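Local coordinates for avidin-related protein 4/5 (Gallus gallus, PDB 2OF8) that binds biotin and biotin derivatives, probably with high affinity, as a tetrameric beta-barrel protein of the avidin family, at residues Gly31-Ala36 and Asn116-Leu121. The protein carries 2 engineered substitutions. Numbering follows the deposited sequence.
Sequences GTYLTA and NNFTRL. With BNI (5-(2-oxo-hexahydro-thieno[3,4-D]imidazol-6-yl)-pentanoic acid (4-nitro-phenyl)-amide), chain C.
The floor of the biotin pocket, inside the eight-stranded avidin barrel, is where Tyr33 of strand 28-34 meets Phe118 of strand 111-120. The two strands are not sheet neighbours but face each other across the barrel interior, with 12.3 Å between Tyr33 CA and Phe118 CA, and the rings bridge that gap. The side chains run obliquely past each other, the phenol OH 3.5 Å from Phe118 CZ and near the plane of that ring, with Tyr33 CE2 4.1 Å from Phe118 CZ. Tyr33 CG is anti to the backbone N (chi1 -158°), which carries the phenol inward until OH donates a hydrogen bond of 2.7 Å to the ureido oxygen O3 of the ligand BNI. That oxygen lies in the plane of the tyrosine ring, at its edge. Asn12 and Ser16 add hydrogen bonds to BNI. This is the polar recognition of the ureido head known from avidin and streptavidin, and the two segments also supply acceptors for both ring nitrogens. BNI N2 donates to Thr35 OG1 at 2.9 Å, nearly straight at 173°; BNI N1 donates to Asn116 OD1 at 2.8 Å. The Asn116 amide has a second grip, its ND2 hydrogen-bonded to Asn13 OD1, which helps fix which way OD1 faces. The rings of Phe77 and Trp68 meet that of Tyr33, Phe77 tilted by about 30° and Trp68 nearly perpendicular, while Phe118 rests among Trp10, Met18 and Leu91.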
ATOM      1  N   GLY A  31      13.249 -19.982  -5.400  1.00 10.53           N
ATOM      2  CA  GLY A  31      12.296 -20.857  -4.771  1.00 10.75           C
ATOM      3  C   GLY A  31      11.067 -21.021  -5.622  1.00  9.71           C
ATOM      4  O   GLY A  31      11.023 -20.623  -6.780  1.00  9.48           O
ATOM      5  N   THR A  32      10.053 -21.631  -5.029  1.00  9.43           N
ATOM      6  CA  THR A  32       8.764 -21.794  -5.670  1.00  9.32           C
ATOM      7  C   THR A  32       7.665 -21.383  -4.714  1.00  8.50           C
ATOM      8  O   THR A  32       7.833 -21.374  -3.498  1.00  9.51           O
ATOM      9  CB  THR A  32       8.531 -23.250  -6.099  1.00 10.38           C
ATOM     10  OG1 THR A  32       8.534 -24.089  -4.941  1.00 12.17           O
ATOM     11  CG2 THR A  32       9.659 -23.767  -6.998  1.00 11.90           C
ATOM     12  N   TYR A  33       6.525 -21.053  -5.298  1.00  8.24           N
ATOM     13  CA  TYR A  33       5.387 -20.535  -4.560  1.00  7.82           C
ATOM     14  C   TYR A  33       4.137 -21.208  -5.108  1.00  7.63           C
ATOM     15  O   TYR A  33       3.876 -21.138  -6.305  1.00  7.96           O
ATOM     16  CB  TYR A  33       5.293 -19.011  -4.728  1.00  7.80           C
ATOM     17  CG  TYR A  33       4.508 -18.311  -3.641  1.00  7.41           C
ATOM     18  CD1 TYR A  33       3.118 -18.354  -3.613  1.00  7.18           C
ATOM     19  CD2 TYR A  33       5.151 -17.597  -2.645  1.00  7.40           C
ATOM     20  CE1 TYR A  33       2.398 -17.705  -2.607  1.00  6.92           C
ATOM     21  CE2 TYR A  33       4.445 -16.950  -1.642  1.00  7.38           C
ATOM     22  CZ  TYR A  33       3.076 -17.007  -1.618  1.00  6.85           C
ATOM     23  OH  TYR A  33       2.410 -16.351  -0.611  1.00  7.35           O
ATOM     24  N   LEU A  34       3.374 -21.852  -4.230  1.00  7.43           N
ATOM     25  CA  LEU A  34       2.090 -22.452  -4.564  1.00  7.70           C
ATOM     26  C   LEU A  34       1.020 -21.651  -3.829  1.00  7.12           C
ATOM     27  O   LEU A  34       0.833 -21.803  -2.621  1.00  7.49           O
ATOM     28  CB  LEU A  34       2.042 -23.928  -4.167  1.00  8.22           C
ATOM     29  CG  LEU A  34       0.800 -24.669  -4.671  1.00  9.05           C
ATOM     30  CD1 LEU A  34       0.721 -24.684  -6.179  1.00 10.43           C
ATOM     31  CD2 LEU A  34       0.787 -26.097  -4.129  1.00 10.04           C
ATOM     32  N   THR A  35       0.373 -20.741  -4.542  1.00  6.96           N
ATOM     33  CA  THR A  35      -0.670 -19.943  -3.928  1.00  6.94           C
ATOM     34  C   THR A  35      -1.937 -20.762  -3.714  1.00  6.80           C
ATOM     35  O   THR A  35      -2.317 -21.569  -4.558  1.00  7.40           O
ATOM     36  CB  THR A  35      -0.964 -18.660  -4.720  1.00  6.67           C
ATOM     37  OG1 THR A  35      -1.970 -17.914  -4.013  1.00  6.72           O
ATOM     38  CG2 THR A  35      -1.484 -18.922  -6.151  1.00  7.36           C
ATOM     39  N   ALA A  36      -2.587 -20.542  -2.574  1.00  7.03           N
ATOM     40  CA  ALA A  36      -3.867 -21.186  -2.287  1.00  7.57           C
ATOM     41  C   ALA A  36      -5.020 -20.507  -3.017  1.00  7.48           C
ATOM     42  O   ALA A  36      -6.075 -21.124  -3.189  1.00  8.80           O
ATOM     43  CB  ALA A  36      -4.133 -21.194  -0.786  1.00  8.05           C
ATOM     44  N   ASN A 116       0.852 -10.889   4.546  1.00  6.48           N
ATOM     45  CA  ASN A 116       0.870 -12.315   4.844  1.00  6.67           C
ATOM     46  C   ASN A 116       1.859 -12.575   5.959  1.00  6.73           C
ATOM     47  O   ASN A 116       2.939 -11.996   5.987  1.00  7.55           O
ATOM     48  CB  ASN A 116       1.299 -13.172   3.639  1.00  6.85           C
ATOM     49  CG  ASN A 116       0.176 -13.475   2.662  1.00  6.75           C
ATOM     50  OD1 ASN A 116       0.312 -13.208   1.470  1.00  7.11           O
ATOM     51  ND2 ASN A 116      -0.903 -14.099   3.142  1.00  7.28           N
ATOM     52  N   ASN A 117       1.491 -13.490   6.844  1.00  7.05           N
ATOM     53  CA  ASN A 117       2.367 -13.983   7.886  1.00  7.54           C
ATOM     54  C   ASN A 117       2.713 -15.424   7.546  1.00  7.46           C
ATOM     55  O   ASN A 117       1.816 -16.209   7.251  1.00  8.48           O
ATOM     56  CB  ASN A 117       1.636 -13.867   9.226  1.00  9.01           C
ATOM     57  CG  ASN A 117       1.146 -12.445   9.500  1.00 11.01           C
ATOM     58  OD1 ASN A 117       1.886 -11.499   9.299  1.00 12.54           O
ATOM     59  ND2 ASN A 117      -0.105 -12.298   9.943  1.00 13.35           N
ATOM     60  N   PHE A 118       4.005 -15.754   7.555  1.00  7.80           N
ATOM     61  CA  PHE A 118       4.474 -17.099   7.229  1.00  8.13           C
ATOM     62  C   PHE A 118       5.125 -17.742   8.450  1.00  8.41           C
ATOM     63  O   PHE A 118       5.868 -17.091   9.192  1.00  8.92           O
ATOM     64  CB  PHE A 118       5.528 -17.109   6.113  1.00  8.12           C
ATOM     65  CG  PHE A 118       5.061 -16.618   4.760  1.00  7.60           C
ATOM     66  CD1 PHE A 118       4.853 -17.510   3.715  1.00  7.84           C
ATOM     67  CD2 PHE A 118       4.917 -15.262   4.504  1.00  7.78           C
ATOM     68  CE1 PHE A 118       4.484 -17.059   2.458  1.00  8.19           C
ATOM     69  CE2 PHE A 118       4.543 -14.809   3.243  1.00  7.69           C
ATOM     70  CZ  PHE A 118       4.324 -15.707   2.225  1.00  8.12           C
ATOM     71  N   THR A 119       4.872 -19.036   8.622  1.00  8.95           N
ATOM     72  CA  THR A 119       5.592 -19.850   9.598  1.00 10.70           C
ATOM     73  C   THR A 119       6.101 -21.113   8.910  1.00 11.27           C
ATOM     74  O   THR A 119       5.634 -21.487   7.840  1.00 10.13           O
ATOM     75  CB  THR A 119       4.699 -20.213  10.798  1.00 11.52           C
ATOM     76  OG1 THR A 119       3.480 -20.795  10.339  1.00 13.24           O
ATOM     77  CG2 THR A 119       4.271 -18.966  11.569  1.00 13.08           C
ATOM     78  N   ARG A 120       7.075 -21.765   9.530  1.00 13.74           N
ATOM     79  CA  ARG A 120       7.719 -22.917   8.910  1.00 13.15           C
ATOM     80  C   ARG A 120       6.772 -24.104   8.851  1.00 13.54           C
ATOM     81  O   ARG A 120       5.959 -24.325   9.747  1.00 13.47           O
ATOM     82  CB  ARG A 120       9.006 -23.292   9.652  1.00 13.64           C
ATOM     83  CG  ARG A 120      10.188 -22.364   9.362  1.00 15.45           C
ATOM     84  CD  ARG A 120      11.518 -22.987   9.750  1.00 17.37           C
ATOM     85  NE  ARG A 120      12.688 -22.131   9.557  1.00 19.15           N
ATOM     86  CZ  ARG A 120      13.274 -21.877   8.387  1.00 20.12           C
ATOM     87  NH1 ARG A 120      14.351 -21.109   8.341  1.00 20.34           N
ATOM     88  NH2 ARG A 120      12.784 -22.361   7.255  1.00 20.84           N
ATOM     89  N   LEU A 121       6.860 -24.864   7.773  1.00 14.46           N
ATOM     90  CA  LEU A 121       5.972 -26.010   7.620  1.00 16.58           C
ATOM     91  C   LEU A 121       6.212 -27.038   8.725  1.00 18.15           C
ATOM     92  O   LEU A 121       5.264 -27.503   9.371  1.00 18.88           O
ATOM     93  CB  LEU A 121       6.119 -26.632   6.235  1.00 16.91           C
ATOM     94  CG  LEU A 121       5.314 -27.910   5.997  1.00 18.08           C
ATOM     95  CD1 LEU A 121       3.828 -27.672   6.243  1.00 19.01           C
ATOM     96  CD2 LEU A 121       5.559 -28.439   4.594  1.00 19.48           C
TER
HETATM   97  C1  BNI C 502      -3.464 -13.806  -9.345  1.00  9.79           C
HETATM   98  C10 BNI C 502      -2.148 -14.588  -9.230  1.00  8.62           C
HETATM   99  C9  BNI C 502      -1.962 -15.221  -7.856  1.00  7.63           C
HETATM  100  C8  BNI C 502      -1.852 -14.167  -6.763  1.00  7.30           C
HETATM  101  C7  BNI C 502      -1.930 -14.785  -5.382  1.00  6.97           C
HETATM  102  C2  BNI C 502      -1.828 -13.684  -4.263  1.00  6.51           C
HETATM  103  C6  BNI C 502      -0.685 -12.182  -2.570  1.00  6.35           C
HETATM  104  C4  BNI C 502      -2.208 -14.175  -2.835  1.00  6.41           C
HETATM  105  C5  BNI C 502      -1.557 -13.205  -1.831  1.00  6.11           C
HETATM  106  C3  BNI C 502      -0.873 -15.360  -1.382  1.00  5.94           C
HETATM  107  O2  BNI C 502      -4.507 -14.233  -8.858  1.00 11.38           O
HETATM  108  O3  BNI C 502      -0.290 -16.321  -0.816  1.00  6.61           O
HETATM  109  N1  BNI C 502      -0.791 -14.089  -0.990  1.00  6.53           N
HETATM  110  N2  BNI C 502      -1.649 -15.459  -2.456  1.00  6.25           N
HETATM  111  S1  BNI C 502      -0.121 -13.060  -4.060  1.00  6.45           S
HETATM  112  N17 BNI C 502      -3.460 -12.605  -9.927  1.00 11.15           N
HETATM  113  C18 BNI C 502      -4.469 -11.719 -10.203  1.00 13.34           C
HETATM  114  C20 BNI C 502      -4.566 -11.099 -11.486  1.00 15.29           C
HETATM  115  C21 BNI C 502      -5.629 -10.166 -11.750  1.00 18.47           C
HETATM  116  C22 BNI C 502      -6.613  -9.866 -10.715  1.00 19.93           C
HETATM  117  C23 BNI C 502      -6.517 -10.491  -9.430  1.00 17.79           C
HETATM  118  C24 BNI C 502      -5.463 -11.413  -9.166  1.00 15.53           C
HETATM  119  N25 BNI C 502      -7.726  -8.888 -11.022  1.00 23.57           N
HETATM  120  O26 BNI C 502      -7.808  -8.355 -12.090  1.00 26.31           O
HETATM  121  O27 BNI C 502      -8.555  -8.613 -10.205  1.00 26.22           O